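Side-chain contacts in conserved hypothetical protein BT1257 (PDB 2FG1), which is of unknown function but carries a macro domain and probably removes ADP-ribose from modified thymidine in DNA by hydrolysis: residues K36-V39 / L40-K44; M138-I141 / I142-E145; E51-R54 / Q55-K58. All blocks are in the same frame, centred on the assembly; numbering follows the deposited sequence. Where two conformers were deposited one is given.

Contact 1: residues K36-V39 / L40-K44; sequences KGFV and LALSK
Leu42 reaches back one helical turn to Phe38, and its side chain can be followed outward atom by atom. Its CB lies over the backbone, with Leu42 CB 3.5 Å from Val39 O. CG, set beside the Leu42 backbone N (chi1 -80°), makes the closest side-chain approach, Leu42 CG to Phe38 CE2 at 3.5 Å. Of the two methyls, CD1 spans the CD2–CE2 bond of the ring, 3.7 Å from Phe38 CE2, while CD2 meets the same CE2 at 3.9 Å. The branch thus straddles one ring carbon, and the two side chains are inclined to each other. Phe38 offers that corner because its ring stands opposite the backbone N (chi1 -175°), beside its own carbonyl.

The pair lies on helix 38-45 of the macro domain; just ahead, Gly37 has a positive phi (80°). The backbone supplies the frame: Leu40 N donates to Gly37 O (3.0 Å) and Leu42 N to Phe38 O. Ser43 N closes on Val39 O at 3.0 Å, and the Ser43 hydroxyl is hydrogen-bonded to Glu50 and Trp34. On the inner side of the helix, Phe38 touches Ile24 of strand 22-29, with Ala13, Thr14 and Pro124 from loops, and both Val39 and Leu42 rest on His26.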
loop_
_atom_site.group_PDB
_atom_site.type_symbol
_atom_site.label_atom_id
_atom_site.label_comp_id
_atom_site.label_asym_id
_atom_site.label_seq_id
_atom_site.Cartn_x
_atom_site.Cartn_y
_atom_site.Cartn_z
ATOM N N LYS A 36 4.171 13.668 0.951
ATOM C CA LYS A 36 4.557 13.454 2.353
ATOM C C LYS A 36 4.765 11.979 2.637
ATOM O O LYS A 36 3.959 11.152 2.224
ATOM C CB LYS A 36 3.465 13.985 3.295
ATOM C CG LYS A 36 3.088 15.441 3.083
ATOM C CD LYS A 36 1.585 15.667 3.261
ATOM C CE LYS A 36 1.232 16.130 4.662
ATOM N NZ LYS A 36 1.689 17.530 4.910
ATOM N N GLY A 37 5.840 11.657 3.351
ATOM C CA GLY A 37 6.034 10.298 3.864
ATOM C C GLY A 37 6.567 9.313 2.844
ATOM O O GLY A 37 7.485 9.632 2.094
ATOM N N PHE A 38 5.995 8.110 2.828
ATOM C CA PHE A 38 6.545 7.016 2.023
ATOM C C PHE A 38 6.626 7.352 0.531
ATOM O O PHE A 38 7.553 6.913 -0.151
ATOM C CB PHE A 38 5.741 5.734 2.220
ATOM C CG PHE A 38 6.324 4.543 1.513
ATOM C CD1 PHE A 38 7.494 3.948 1.972
ATOM C CD2 PHE A 38 5.697 4.009 0.395
ATOM C CE1 PHE A 38 8.033 2.831 1.320
ATOM C CE2 PHE A 38 6.230 2.905 -0.253
ATOM C CZ PHE A 38 7.392 2.312 0.210
ATOM N N VAL A 39 5.678 8.137 0.034
ATOM C CA VAL A 39 5.700 8.509 -1.388
ATOM C C VAL A 39 6.997 9.200 -1.800
ATOM O O VAL A 39 7.425 9.099 -2.951
ATOM C CB VAL A 39 4.472 9.355 -1.818
ATOM C CG1 VAL A 39 3.186 8.532 -1.742
ATOM C CG2 VAL A 39 4.342 10.630 -1.002
ATOM N N LEU A 40 7.629 9.898 -0.859
ATOM C CA LEU A 40 8.891 10.559 -1.151
ATOM C C LEU A 40 10.013 9.538 -1.346
ATOM O O LEU A 40 10.877 9.718 -2.205
ATOM C CB LEU A 40 9.257 11.559 -0.053
ATOM C CG LEU A 40 8.227 12.678 0.162
ATOM C CD1 LEU A 40 8.723 13.669 1.210
ATOM C CD2 LEU A 40 7.898 13.422 -1.140
ATOM N N ALA A 41 9.983 8.465 -0.556
ATOM C CA ALA A 41 10.932 7.373 -0.732
ATOM C C ALA A 41 10.726 6.679 -2.084
ATOM O O ALA A 41 11.688 6.361 -2.780
ATOM C CB ALA A 41 10.825 6.368 0.426
ATOM N N LEU A 42 9.475 6.467 -2.463
ATOM C CA LEU A 42 9.174 5.885 -3.771
ATOM C C LEU A 42 9.724 6.747 -4.893
ATOM O O LEU A 42 10.428 6.250 -5.767
ATOM C CB LEU A 42 7.669 5.713 -3.971
ATOM C CG LEU A 42 7.014 4.509 -3.313
ATOM C CD1 LEU A 42 5.518 4.649 -3.429
ATOM C CD2 LEU A 42 7.468 3.201 -3.963
ATOM N N SER A 43 9.437 8.050 -4.860
ATOM C CA SER A 43 9.812 8.929 -5.964
ATOM C C SER A 43 11.324 9.169 -6.077
ATOM O O SER A 43 11.812 9.479 -7.156
ATOM C CB SER A 43 9.018 10.234 -5.911
ATOM O OG SER A 43 7.660 9.992 -6.245
ATOM N N LYS A 44 12.039 9.011 -4.966
ATOM C CA LYS A 44 13.495 9.020 -4.961
ATOM C C LYS A 44 14.022 7.935 -5.907
ATOM O O LYS A 44 14.962 8.170 -6.677
ATOM C CB LYS A 44 13.992 8.776 -3.531
ATOM C CG LYS A 44 15.458 9.096 -3.283
ATOM C CD LYS A 44 15.764 9.107 -1.786
ATOM C CE LYS A 44 15.268 10.391 -1.124
ATOM N NZ LYS A 44 15.356 10.336 0.363
#

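Contact 2: residues M138-I141 / I142-E145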
loop_
_atom_site.group_PDB
_atom_site.type_symbol
_atom_site.label_atom_id
_atom_site.label_comp_id
_atom_site.label_asym_id
_atom_site.label_seq_id
_atom_site.Cartn_x
_atom_site.Cartn_y
_atom_site.Cartn_z
HETATM N N MSE A 138 -4.788 -2.435 11.708
HETATM C CA MSE A 138 -4.249 -2.588 10.369
HETATM C C MSE A 138 -3.597 -3.963 10.190
HETATM O O MSE A 138 -3.808 -4.640 9.175
HETATM C CB MSE A 138 -3.228 -1.481 10.129
HETATM C CG MSE A 138 -2.811 -1.349 8.698
HETATM SE SE MSE A 138 -4.289 -0.822 7.534
HETATM C CE MSE A 138 -4.512 0.914 8.185
ATOM N N GLU A 139 -2.851 -4.388 11.201
ATOM C CA GLU A 139 -2.179 -5.683 11.157
ATOM C C GLU A 139 -3.183 -6.827 10.994
ATOM O O GLU A 139 -2.938 -7.775 10.241
ATOM C CB GLU A 139 -1.338 -5.895 12.422
ATOM C CG GLU A 139 -0.510 -7.164 12.380
ATOM C CD GLU A 139 0.151 -7.506 13.692
ATOM O OE1 GLU A 139 -0.439 -7.204 14.750
ATOM O OE2 GLU A 139 1.249 -8.111 13.659
ATOM N N GLN A 140 -4.311 -6.728 11.686
ATOM C CA GLN A 140 -5.339 -7.771 11.629
ATOM C C GLN A 140 -5.919 -7.870 10.213
ATOM O O GLN A 140 -6.121 -8.968 9.685
ATOM C CB GLN A 140 -6.425 -7.507 12.672
ATOM C CG GLN A 140 -7.492 -8.604 12.738
ATOM C CD GLN A 140 -6.930 -9.967 13.099
ATOM O OE1 GLN A 140 -6.080 -10.090 13.980
ATOM N NE2 GLN A 140 -7.427 -11.009 12.434
ATOM N N ILE A 141 -6.161 -6.730 9.581
ATOM C CA ILE A 141 -6.650 -6.715 8.203
ATOM C C ILE A 141 -5.644 -7.367 7.250
ATOM O O ILE A 141 -6.023 -8.175 6.382
ATOM C CB ILE A 141 -6.979 -5.281 7.739
ATOM C CG1 ILE A 141 -8.062 -4.663 8.636
ATOM C CG2 ILE A 141 -7.420 -5.274 6.273
ATOM C CD1 ILE A 141 -8.253 -3.150 8.421
ATOM N N ILE A 142 -4.364 -7.038 7.412
ATOM C CA ILE A 142 -3.298 -7.608 6.603
ATOM C C ILE A 142 -3.202 -9.127 6.798
ATOM O O ILE A 142 -3.050 -9.879 5.816
ATOM C CB ILE A 142 -1.965 -6.912 6.934
ATOM C CG1 ILE A 142 -2.001 -5.446 6.476
ATOM C CG2 ILE A 142 -0.791 -7.655 6.286
ATOM C CD1 ILE A 142 -0.969 -4.548 7.160
ATOM N N LYS A 143 -3.296 -9.589 8.042
ATOM C CA LYS A 143 -3.273 -11.021 8.321
ATOM C C LYS A 143 -4.403 -11.702 7.555
ATOM O O LYS A 143 -4.188 -12.710 6.877
ATOM C CB LYS A 143 -3.435 -11.285 9.816
ATOM C CG LYS A 143 -2.203 -11.034 10.662
ATOM C CD LYS A 143 -2.546 -11.224 12.133
ATOM C CE LYS A 143 -1.362 -10.895 13.019
ATOM N NZ LYS A 143 -1.656 -11.186 14.451
ATOM N N GLU A 144 -5.611 -11.161 7.672
ATOM C CA GLU A 144 -6.773 -11.784 7.068
ATOM C C GLU A 144 -6.704 -11.795 5.546
ATOM O O GLU A 144 -7.022 -12.811 4.919
ATOM C CB GLU A 144 -8.030 -11.067 7.527
ATOM C CG GLU A 144 -8.295 -11.250 9.000
ATOM C CD GLU A 144 -9.396 -10.352 9.500
ATOM O OE1 GLU A 144 -10.081 -9.707 8.684
ATOM O OE2 GLU A 144 -9.581 -10.298 10.731
ATOM N N GLU A 145 -6.319 -10.673 4.950
ATOM C CA GLU A 145 -6.411 -10.546 3.495
ATOM C C GLU A 145 -5.226 -11.126 2.743
ATOM O O GLU A 145 -5.370 -11.436 1.563
ATOM C CB GLU A 145 -6.645 -9.089 3.076
ATOM C CG GLU A 145 -7.984 -8.508 3.528
ATOM C CD GLU A 145 -9.204 -9.224 2.953
ATOM O OE1 GLU A 145 -9.059 -10.046 2.017
ATOM O OE2 GLU A 145 -10.324 -8.969 3.432
HETATM O O HOH W 1 0.783 -10.088 15.585
HETATM O O HOH W 2 -3.743 -9.503 15.167
#
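Lys143 NZ is gripped by two waters that tie it to Glu139 and Gln140 of the preceding turn. It donates to water 1, 2.9 Å from Lys143 NZ, which in turn donates to Glu139 OE2, and to water 2, which donates to Gln140 OE1. No direct salt bridge forms with Glu139, since Lys143 NZ stays 4.2 Å from Glu139 OE1; instead, the lysine methylene passes the carboxylate, with Lys143 CE 3.8 Å from Glu139 CD. Glu139 OE2 also bonds to Tyr8 OH.

The other end of the Gln140 amide works directly: Gln140 NE2 donates to Glu144 OE2 over 2.8 Å, nearly straight at 165°. The acceptor lies in the amide plane but is met on its anti side, the two planar groups being turned 60° apart. A bend at chi2 (61°) swings the amide along the helix toward Glu144, whose other oxygen, OE1, makes a salt bridge to Arg104. With an alanine in place of Glu144, Gln140 NE2 would probably lose this acceptor and Arg104 one of its carboxylate partners.

On the buried flank, Met138, a selenomethionine, places CG 4.0 Å from Ile142 CD1. Helix 135-147 is the crossover between parallel strands 120-123 and 153-157; Met138 and Ile141 pack on helix 100-117, while Ile142 touches Ile6 in the loop before strand 7-10.

Contact 3: residues E51-R54 / Q55-K58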
loop_
_atom_site.group_PDB
_atom_site.type_symbol
_atom_site.label_atom_id
_atom_site.label_comp_id
_atom_site.label_asym_id
_atom_site.label_seq_id
_atom_site.Cartn_x
_atom_site.Cartn_y
_atom_site.Cartn_z
ATOM N N GLU A 51 3.885 9.199 -11.221
ATOM C CA GLU A 51 3.316 9.672 -12.484
ATOM C C GLU A 51 2.021 8.935 -12.827
ATOM O O GLU A 51 1.039 9.544 -13.260
ATOM C CB GLU A 51 4.334 9.601 -13.617
ATOM C CG GLU A 51 3.739 10.003 -14.988
ATOM C CD GLU A 51 3.251 11.447 -15.070
ATOM O OE1 GLU A 51 3.480 12.239 -14.117
ATOM O OE2 GLU A 51 2.645 11.798 -16.109
ATOM N N ALA A 52 2.013 7.624 -12.604
ATOM C CA ALA A 52 0.819 6.833 -12.839
ATOM C C ALA A 52 -0.323 7.302 -11.944
ATOM O O ALA A 52 -1.465 7.416 -12.386
ATOM C CB ALA A 52 1.121 5.349 -12.635
ATOM N N TYR A 53 -0.005 7.567 -10.675
ATOM C CA TYR A 53 -1.022 8.025 -9.727
ATOM C C TYR A 53 -1.586 9.399 -10.117
ATOM O O TYR A 53 -2.796 9.619 -10.067
ATOM C CB TYR A 53 -0.417 8.082 -8.322
ATOM C CG TYR A 53 -1.300 8.726 -7.286
ATOM C CD1 TYR A 53 -2.318 8.014 -6.662
ATOM C CD2 TYR A 53 -1.102 10.053 -6.917
ATOM C CE1 TYR A 53 -3.126 8.613 -5.702
ATOM C CE2 TYR A 53 -1.894 10.655 -5.956
ATOM C CZ TYR A 53 -2.900 9.936 -5.356
ATOM O OH TYR A 53 -3.667 10.569 -4.400
ATOM N N ARG A 54 -0.707 10.323 -10.489
ATOM C CA ARG A 54 -1.157 11.658 -10.868
ATOM C C ARG A 54 -2.016 11.625 -12.140
ATOM O O ARG A 54 -3.022 12.324 -12.237
ATOM C CB ARG A 54 0.040 12.588 -11.023
ATOM C CG ARG A 54 0.733 12.878 -9.686
ATOM C CD ARG A 54 1.610 14.101 -9.802
ATOM N NE ARG A 54 2.522 14.325 -8.676
ATOM C CZ ARG A 54 2.211 14.898 -7.507
ATOM N NH1 ARG A 54 0.959 15.247 -7.220
ATOM N NH2 ARG A 54 3.179 15.100 -6.618
ATOM N N GLN A 55 -1.661 10.752 -13.084
ATOM C CA GLN A 55 -2.503 10.578 -14.277
ATOM C C GLN A 55 -3.837 9.945 -13.913
ATOM O O GLN A 55 -4.883 10.305 -14.451
ATOM C CB GLN A 55 -1.804 9.750 -15.357
ATOM C CG GLN A 55 -0.656 10.491 -16.030
ATOM C CD GLN A 55 -0.192 9.835 -17.316
ATOM O OE1 GLN A 55 -0.978 9.169 -18.007
ATOM N NE2 GLN A 55 1.075 10.044 -17.665
ATOM N N TRP A 56 -3.805 8.994 -12.985
ATOM C CA TRP A 56 -5.032 8.375 -12.498
ATOM C C TRP A 56 -5.982 9.413 -11.878
ATOM O O TRP A 56 -7.182 9.442 -12.187
ATOM C CB TRP A 56 -4.657 7.280 -11.500
ATOM C CG TRP A 56 -5.760 6.404 -10.990
ATOM C CD1 TRP A 56 -7.004 6.200 -11.530
ATOM C CD2 TRP A 56 -5.679 5.573 -9.837
ATOM N NE1 TRP A 56 -7.712 5.307 -10.748
ATOM C CE2 TRP A 56 -6.915 4.904 -9.709
ATOM C CE3 TRP A 56 -4.682 5.345 -8.884
ATOM C CZ2 TRP A 56 -7.175 4.005 -8.666
ATOM C CZ3 TRP A 56 -4.940 4.445 -7.854
ATOM C CH2 TRP A 56 -6.174 3.784 -7.762
ATOM N N TYR A 57 -5.437 10.300 -11.045
ATOM C CA TYR A 57 -6.242 11.355 -10.440
ATOM C C TYR A 57 -6.937 12.192 -11.504
ATOM O O TYR A 57 -8.131 12.493 -11.399
ATOM C CB TYR A 57 -5.385 12.260 -9.538
ATOM C CG TYR A 57 -6.173 13.456 -9.059
ATOM C CD1 TYR A 57 -7.164 13.313 -8.092
ATOM C CD2 TYR A 57 -5.961 14.723 -9.601
ATOM C CE1 TYR A 57 -7.911 14.389 -7.659
ATOM C CE2 TYR A 57 -6.724 15.816 -9.177
ATOM C CZ TYR A 57 -7.692 15.629 -8.203
ATOM O OH TYR A 57 -8.459 16.694 -7.752
ATOM N N LYS A 58 -6.197 12.578 -12.529
ATOM C CA LYS A 58 -6.792 13.391 -13.592
ATOM C C LYS A 58 -7.812 12.661 -14.442
ATOM O O LYS A 58 -8.782 13.267 -14.901
ATOM C CB LYS A 58 -5.705 13.973 -14.453
ATOM C CG LYS A 58 -5.037 15.099 -13.732
ATOM C CD LYS A 58 -4.125 15.821 -14.621
ATOM C CE LYS A 58 -3.601 17.066 -13.930
ATOM N NZ LYS A 58 -2.377 17.466 -14.650
#
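Four successive i to i+4 bonds, from Gln55 N to Glu51 O through to Lys58 N to Arg54 O, run across the two segments with N–H···O angles of 153 to 161°, the geometry of a regular alpha-helix. On this scaffold Glu51 and Gln55 are linked a second time through their side chains. Gln55 NE2 donates to Glu51 OE2 at 2.8 Å, and the N–H points almost straight at the oxygen (171°). The carboxylate oxygen lies in the plane of the Gln55 amide, yet it is approached on its anti side and somewhat out of the carboxylate plane, and the two flat groups stand steeply to each other. Glu51 bends at chi2 to bring its carboxylate round, whereas Gln55 comes to it fully stretched beyond CG; the aliphatic part lies close as well, with Gln55 CG 3.6 Å from Glu51 OE2.

The inner face is aromatic. Tyr53 CD1 and Trp56 CE3 approach to 4.2 Å, a loose meeting of rings three residues apart, while Trp56 CB sits 3.3 Å from Tyr53 O. Both polar ends find partners beyond the segments: Tyr53 OH bonds to Asn29 O and Trp56 NE1 to Glu61 O, which would hold each ring's orientation. Phe63 meets all three aromatic residues, edge-to-face with Trp56 and with Tyr57, and obliquely with Tyr53.

On the outer side Arg54, extended from CG to NE, runs toward the N-terminal end of the helix, where NE makes a salt bridge with Glu50. The whole is an amphipathic helix, 48-59, with a glutamate–glutamine i to i+4 pair on its exposed side and Tyr53 and Trp56 against strands 68-74 and 77-85, at one margin of the mixed sheet of this macro domain.

How the contacts relate
From the N terminus the chain passes strands 7-10 and 22-29, then reaches contact 1 in helix 38-45 and contact 3 in the next helix, 48-59. Contact 2 comes much later, in helix 135-147. Each joins adjoining segments, its side chains three or four residues apart, so none closes a long loop, and the three run in series without nesting or crossing. Contacts 1 and 3 have centres about 15 Å apart and do not touch, though Glu50 meets a side chain from each, as does Trp34. Contact 2 lies across the chain's centre, about 23 Å from contact 1 and 27 Å from contact 3 between centres. Contact 1 faces strand 22-29, contact 3 strands 68-74 and 77-85, and contact 2 helix 100-117.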